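Local coordinates for protein Myo-inositol phosphohydrolase (Mitsuokella multacida, PDB 4WU3) that probably removes phosphate groups from myo-inositol hexakisphosphate as a phosphatase of the PTP-like phytase family, and here binds inositol-(1,3,4,5)-tetrakisphosphate, at residues Ala394-Asn398 with Gly399-Ala403; Met491-Gln494 with Gln495-Lys499; Gly545-Thr548 with Ala549-Met553. The protein carries 2 engineered substitutions. All coordinates share one frame; numbering follows the deposited sequence.

Overall arrangement
Contacts 1 and 2 are two helix starts built alike, each a capping box with serine or threonine at the N-cap. Contact 1 is mostly buried, whereas contact 2 has a buried side and an exposed side. Their centres lie about 11 Å apart and they touch, Phe396 CZ reaching Val497 CG2 at 3.9 Å. Contact 3, wholly buried, is also a helix start, but there the bound inositol phosphate accepts from the first N-H groups, weakly from Gly545 and firmly from Arg546. Its centre is about 20 Å from that of contact 1, with no touch to either. His539, ending strand 535-539 ahead of the phosphate-binding loop, meets residues of both contacts 1 and 2.

Contact 1 (Ala394-Asn398 with Gly399-Ala403); sequences AEFSN and GELQA
Gly399 meets Ser397 through backbone alone, Gly399 N lying 3.3 Å from Ser397 C, and this N-H is taken by Asp348 OD1. Glu400 folds back over the turn to grip the N-cap residue. Its OE1 accepts from Ser397 N at 2.9 Å, a nearly straight bond (173°), and is also bonded to Ser397 OG at 2.7 Å; both partners come from the anti side of the carboxylate. Thr346 OG1 is a further partner of the same oxygen. In return Glu400 N makes a weak 3.4 Å bond to Ser397 OG, which completes a capping box, the reciprocal arrangement that closes the N-terminal end of helix 398-411 just after strand 390-393 of the mixed sheet that also holds strand 535-539. Ser397 OG can face the helix because it sits between its own N and carbonyl carbon (chi1 58°), and Lys347 O is a further partner. A water bridges Glu400 OE2 to Glu395 O, tying the carboxylate to the incoming loop. Leu401 lies alongside Phe396: its CB is 3.9 Å from Phe396 CD1, and its CD1 stands 4.2 Å above the ring plane toward the rim, while His539 meets the same ring edge-to-face. Gln402 donates from NE2 to Asn398 OD1 at 3.2 Å; the acceptor lies near the Gln402 amide plane, yet the two amides are turned 70° apart, and NE2 has its stronger partner in Asn500 OD1.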
# COMPACT_ATOMS: atom_id res chain seq x y z
N ALA A 394 -14.05 28.70 28.79
CA ALA A 394 -12.83 27.93 28.64
C ALA A 394 -12.28 27.56 30.01
O ALA A 394 -12.81 27.98 31.04
CB ALA A 394 -11.80 28.74 27.87
N GLU A 395 -11.23 26.75 30.02
CA GLU A 395 -10.55 26.44 31.26
C GLU A 395 -10.08 27.73 31.93
O GLU A 395 -9.89 28.75 31.26
CB GLU A 395 -9.35 25.53 30.99
CG GLU A 395 -8.66 25.06 32.25
CD GLU A 395 -9.53 24.13 33.07
OE1 GLU A 395 -9.57 22.92 32.79
OE2 GLU A 395 -10.17 24.61 34.01
N PHE A 396 -9.90 27.68 33.24
CA PHE A 396 -9.50 28.86 34.02
C PHE A 396 -8.25 28.61 34.86
O PHE A 396 -8.11 27.57 35.52
CB PHE A 396 -10.64 29.33 34.94
CG PHE A 396 -11.30 28.23 35.72
CD1 PHE A 396 -10.70 27.72 36.86
CD2 PHE A 396 -12.51 27.70 35.31
CE1 PHE A 396 -11.30 26.70 37.58
CE2 PHE A 396 -13.12 26.68 36.02
CZ PHE A 396 -12.52 26.18 37.16
N SER A 397 -7.33 29.57 34.82
CA SER A 397 -6.24 29.64 35.77
C SER A 397 -6.81 30.14 37.10
O SER A 397 -7.98 30.51 37.18
CB SER A 397 -5.22 30.65 35.26
OG SER A 397 -5.84 31.90 35.09
N ASN A 398 -5.96 30.21 38.13
CA ASN A 398 -6.37 30.75 39.43
C ASN A 398 -6.90 32.16 39.32
O ASN A 398 -7.94 32.50 39.88
CB ASN A 398 -5.21 30.75 40.42
CG ASN A 398 -5.60 31.33 41.77
OD1 ASN A 398 -6.71 31.08 42.26
ND2 ASN A 398 -4.72 32.12 42.36
N GLY A 399 -6.16 33.00 38.61
CA GLY A 399 -6.52 34.39 38.45
C GLY A 399 -7.86 34.55 37.78
O GLY A 399 -8.60 35.48 38.07
N GLU A 400 -8.17 33.65 36.86
CA GLU A 400 -9.43 33.75 36.13
C GLU A 400 -10.56 33.22 36.99
O GLU A 400 -11.68 33.71 36.91
CB GLU A 400 -9.34 33.00 34.81
CG GLU A 400 -8.45 33.71 33.81
CD GLU A 400 -8.05 32.82 32.67
OE1 GLU A 400 -7.47 31.74 32.93
OE2 GLU A 400 -8.30 33.20 31.51
N LEU A 401 -10.28 32.25 37.83
CA LEU A 401 -11.30 31.80 38.76
C LEU A 401 -11.66 32.93 39.72
O LEU A 401 -12.84 33.14 40.01
CB LEU A 401 -10.86 30.58 39.54
CG LEU A 401 -11.90 30.11 40.56
CD1 LEU A 401 -13.17 29.63 39.89
CD2 LEU A 401 -11.31 29.02 41.43
N GLN A 402 -10.66 33.67 40.18
CA GLN A 402 -10.92 34.78 41.11
C GLN A 402 -11.82 35.82 40.46
O GLN A 402 -12.68 36.39 41.13
CB GLN A 402 -9.61 35.45 41.58
CG GLN A 402 -8.67 34.52 42.33
CD GLN A 402 -9.29 33.92 43.58
OE1 GLN A 402 -10.01 34.59 44.32
NE2 GLN A 402 -9.02 32.65 43.82
N ALA A 403 -11.65 36.07 39.17
CA ALA A 403 -12.48 37.04 38.48
C ALA A 403 -13.92 36.55 38.28
O ALA A 403 -14.86 37.35 38.28
CB ALA A 403 -11.87 37.41 37.14
O HOH W 1 -9.28 31.12 29.64

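Contact 2 (Met491-Gln494 with Gln495-Lys499)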
# COMPACT_ATOMS: atom_id res chain seq x y z
N MET A 491 -1.77 21.87 41.90
CA MET A 491 -3.11 21.53 42.39
C MET A 491 -3.90 20.81 41.30
O MET A 491 -3.60 20.95 40.11
CB MET A 491 -3.91 22.79 42.76
CG MET A 491 -3.31 23.69 43.83
SD MET A 491 -4.45 25.05 44.13
CE MET A 491 -3.87 26.25 42.93
N THR A 492 -4.91 20.04 41.70
CA THR A 492 -5.97 19.64 40.78
C THR A 492 -6.93 20.81 40.70
O THR A 492 -6.88 21.71 41.55
CB THR A 492 -6.76 18.39 41.25
OG1 THR A 492 -7.43 18.65 42.49
CG2 THR A 492 -5.85 17.22 41.42
N GLU A 493 -7.79 20.82 39.69
CA GLU A 493 -8.79 21.87 39.57
C GLU A 493 -9.78 21.78 40.72
O GLU A 493 -10.27 22.80 41.23
CB GLU A 493 -9.54 21.78 38.25
CG GLU A 493 -10.73 22.73 38.18
CD GLU A 493 -11.27 22.91 36.77
OE1 GLU A 493 -10.46 23.14 35.84
OE2 GLU A 493 -12.51 22.86 36.61
N GLN A 494 -10.09 20.55 41.12
CA GLN A 494 -11.01 20.34 42.22
C GLN A 494 -10.50 21.01 43.49
O GLN A 494 -11.26 21.72 44.15
CB GLN A 494 -11.21 18.85 42.48
CG GLN A 494 -11.90 18.59 43.80
CD GLN A 494 -12.49 17.22 43.87
OE1 GLN A 494 -11.99 16.28 43.26
NE2 GLN A 494 -13.57 17.09 44.62
N GLN A 495 -9.23 20.77 43.82
CA GLN A 495 -8.60 21.41 44.97
C GLN A 495 -8.70 22.91 44.86
O GLN A 495 -9.09 23.57 45.81
CB GLN A 495 -7.13 21.01 45.08
CG GLN A 495 -6.92 19.60 45.58
CD GLN A 495 -5.47 19.17 45.56
OE1 GLN A 495 -4.74 19.43 44.60
NE2 GLN A 495 -5.04 18.51 46.62
N LEU A 496 -8.34 23.45 43.70
CA LEU A 496 -8.48 24.89 43.47
C LEU A 496 -9.92 25.39 43.68
O LEU A 496 -10.14 26.39 44.35
CB LEU A 496 -8.02 25.27 42.05
CG LEU A 496 -8.16 26.76 41.71
CD1 LEU A 496 -7.35 27.61 42.67
CD2 LEU A 496 -7.74 27.02 40.26
N VAL A 497 -10.88 24.69 43.09
CA VAL A 497 -12.28 25.13 43.15
C VAL A 497 -12.84 25.06 44.58
O VAL A 497 -13.51 25.98 45.04
CB VAL A 497 -13.16 24.31 42.19
CG1 VAL A 497 -14.62 24.45 42.56
CG2 VAL A 497 -12.94 24.77 40.75
N GLU A 498 -12.56 23.97 45.29
CA GLU A 498 -13.16 23.78 46.61
C GLU A 498 -12.55 24.72 47.63
O GLU A 498 -13.26 25.31 48.45
CB GLU A 498 -13.06 22.32 47.03
CG GLU A 498 -13.97 21.42 46.20
CD GLU A 498 -13.85 19.95 46.54
OE1 GLU A 498 -12.96 19.58 47.32
OE2 GLU A 498 -14.66 19.16 46.02
N LYS A 499 -11.24 24.90 47.54
CA LYS A 499 -10.50 25.90 48.30
C LYS A 499 -11.15 27.29 48.21
O LYS A 499 -11.06 28.08 49.15
CB LYS A 499 -9.05 25.92 47.78
CG LYS A 499 -8.15 27.06 48.21
CD LYS A 499 -6.82 26.97 47.47
CE LYS A 499 -5.90 28.15 47.77
NZ LYS A 499 -4.76 28.21 46.81
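The chain passes from the end of strand 490-491 into helix 493-499 at Thr492, whose carbonyl O accepts from Leu496 N at 3.1 Å, followed by Val497 N to Glu493 O at 2.7 Å and Glu498 N to Gln494 O. Thr492 and Gln495 form a capping box: Gln495 N donates to Thr492 OG1 (3.1 Å, 167°), while Gln495 OE1 returns to accept from Thr492 N at 3.0 Å. The glutamine chain, extended beyond CG, crosses the threonine side chain at about a right angle, with Gln495 CG 3.3 Å from Thr492 OG1. Within the helix, Gln494 NE2 reaches across one turn to Glu498 OE2 at 2.7 Å; the bond is almost straight (175°) and lies in the amide plane, but it meets the carboxylate from above its plane, the two flat groups being 77° apart. Met491 bends at its thioether to set CE 3.7 Å from Leu496 CD1. Glu493 is buried, its OE2 bonded to His539 NE2. Met491 and Leu496 pack on Val428 of strand 426-429, Glu493 and Val497 on Ile418 of strand 416-422, and Gln494 and Glu498 on Tyr504 of strand 503-509, while Leu496 also meets Leu401 of helix 398-411.

Contact 3 (Gly545-Thr548 with Ala549-Met553). With 4IP (inositol-(1,3,4,5)-tetrakisphosphate), chain F.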
# COMPACT_ATOMS: atom_id res chain seq x y z
N GLY A 545 -16.91 23.31 22.08
CA GLY A 545 -17.57 22.04 21.73
C GLY A 545 -18.32 21.34 22.85
O GLY A 545 -19.56 21.27 22.85
N ARG A 546 -17.57 20.80 23.80
CA ARG A 546 -18.16 20.09 24.92
C ARG A 546 -19.02 20.98 25.82
O ARG A 546 -20.12 20.60 26.20
CB ARG A 546 -17.07 19.42 25.73
CG ARG A 546 -16.47 18.22 25.01
CD ARG A 546 -15.22 17.73 25.71
NE ARG A 546 -14.14 18.70 25.56
CZ ARG A 546 -12.92 18.55 26.06
NH1 ARG A 546 -12.62 17.45 26.75
NH2 ARG A 546 -11.99 19.48 25.86
N THR A 547 -18.52 22.17 26.13
CA THR A 547 -19.25 23.10 26.98
C THR A 547 -20.61 23.51 26.41
O THR A 547 -21.62 23.49 27.12
CB THR A 547 -18.40 24.36 27.24
OG1 THR A 547 -17.33 24.03 28.14
CG2 THR A 547 -19.24 25.47 27.86
N THR A 548 -20.63 23.88 25.13
CA THR A 548 -21.87 24.32 24.48
C THR A 548 -22.85 23.17 24.28
O THR A 548 -24.06 23.35 24.37
CB THR A 548 -21.61 25.00 23.13
OG1 THR A 548 -20.60 26.00 23.27
CG2 THR A 548 -22.88 25.65 22.64
N ALA A 549 -22.31 21.98 24.02
CA ALA A 549 -23.14 20.77 23.96
C ALA A 549 -23.90 20.55 25.27
O ALA A 549 -25.12 20.40 25.28
CB ALA A 549 -22.26 19.56 23.64
N TYR A 550 -23.19 20.52 26.39
CA TYR A 550 -23.84 20.32 27.68
C TYR A 550 -24.78 21.48 28.03
O TYR A 550 -25.91 21.25 28.51
CB TYR A 550 -22.81 20.07 28.78
CG TYR A 550 -22.47 18.60 28.90
CD1 TYR A 550 -23.27 17.74 29.67
CD2 TYR A 550 -21.40 18.05 28.21
CE1 TYR A 550 -22.98 16.39 29.76
CE2 TYR A 550 -21.10 16.70 28.30
CZ TYR A 550 -21.89 15.88 29.07
OH TYR A 550 -21.59 14.53 29.16
N MET A 551 -24.36 22.72 27.77
CA MET A 551 -25.24 23.85 28.05
C MET A 551 -26.56 23.76 27.26
O MET A 551 -27.63 24.04 27.79
CB MET A 551 -24.54 25.18 27.76
CG MET A 551 -23.41 25.50 28.72
SD MET A 551 -22.37 26.87 28.20
CE MET A 551 -23.43 28.24 28.66
N ALA A 552 -26.48 23.36 25.99
CA ALA A 552 -27.65 23.22 25.14
C ALA A 552 -28.56 22.09 25.62
O ALA A 552 -29.78 22.19 25.54
CB ALA A 552 -27.22 22.98 23.70
N MET A 553 -27.96 21.01 26.12
CA MET A 553 -28.76 19.89 26.63
C MET A 553 -29.50 20.26 27.91
O MET A 553 -30.66 19.88 28.10
CB MET A 553 -27.87 18.67 26.88
CG MET A 553 -27.54 17.89 25.63
SD MET A 553 -26.63 16.39 26.00
CE MET A 553 -24.93 16.94 25.91
C1 4IP F . -12.78 22.34 21.58
O1 4IP F . -13.64 22.89 22.58
C2 4IP F . -11.33 22.65 21.90
O2 4IP F . -11.17 24.05 22.06
C3 4IP F . -10.39 22.19 20.79
O3 4IP F . -9.04 22.54 21.13
C4 4IP F . -10.76 22.81 19.45
O4 4IP F . -9.91 22.26 18.44
C5 4IP F . -12.22 22.50 19.11
O5 4IP F . -12.59 23.12 17.88
C6 4IP F . -13.16 22.96 20.23
O6 4IP F . -14.51 22.62 19.91
P1 4IP F . -13.96 22.14 23.96
O1P 4IP F . -14.83 20.98 23.57
O2P 4IP F . -14.64 23.22 24.77
O3P 4IP F . -12.60 21.77 24.50
P3 4IP F . -7.91 21.40 21.20
O4P 4IP F . -8.17 20.55 19.98
O5P 4IP F . -8.16 20.71 22.52
O6P 4IP F . -6.60 22.16 21.13
P4 4IP F . -9.09 23.19 17.40
O7P 4IP F . -8.41 24.23 18.26
O8P 4IP F . -8.13 22.22 16.76
O9P 4IP F . -10.17 23.74 16.48
P5 4IP F . -13.59 22.35 16.87
OPF 4IP F . -13.35 20.87 17.11
OPG 4IP F . -13.13 22.85 15.51
OPH 4IP F . -14.97 22.83 17.28
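Arg546 lays the edge of its guanidinium against the 1-phosphate of the bound inositol-(1,3,4,5)-tetrakisphosphate, with P1 in the guanidinium plane. This is the arginine that closes the P-loop of protein tyrosine phosphatases, six residues after Ser540, at the position of the family's nucleophilic cysteine and so probably one of the two engineered substitutions. Arg546 NE reaches O1P at 3.1 Å and NH2 reaches O3P at 2.7 Å, the latter nearly straight at 177°. Arg546 N gives O1P a 2.8 Å bond, so that oxygen is held by both main chain and side chain. CG lies beside the backbone N (chi1 -72°) and the chain bends about its CG-CD bond, which returns the guanidinium to the phosphate; NH1 is engaged by Glu424 and by Ala509 O. A leucine here would probably leave the phosphate without its NE and NH2 donors, and Glu424 without its salt-bridge mate. Gly545 N adds weak bonds to O1 and O6 of the ligand. As these N-H groups open helix 545-558, its end would also tend to attract the phosphate. Tyr550 N bonds to Arg546 O, which lies 3.5 Å from Tyr550 CD2, in the ring plane at its edge. Thr547 CG2 touches Met551 SD at 3.4 Å.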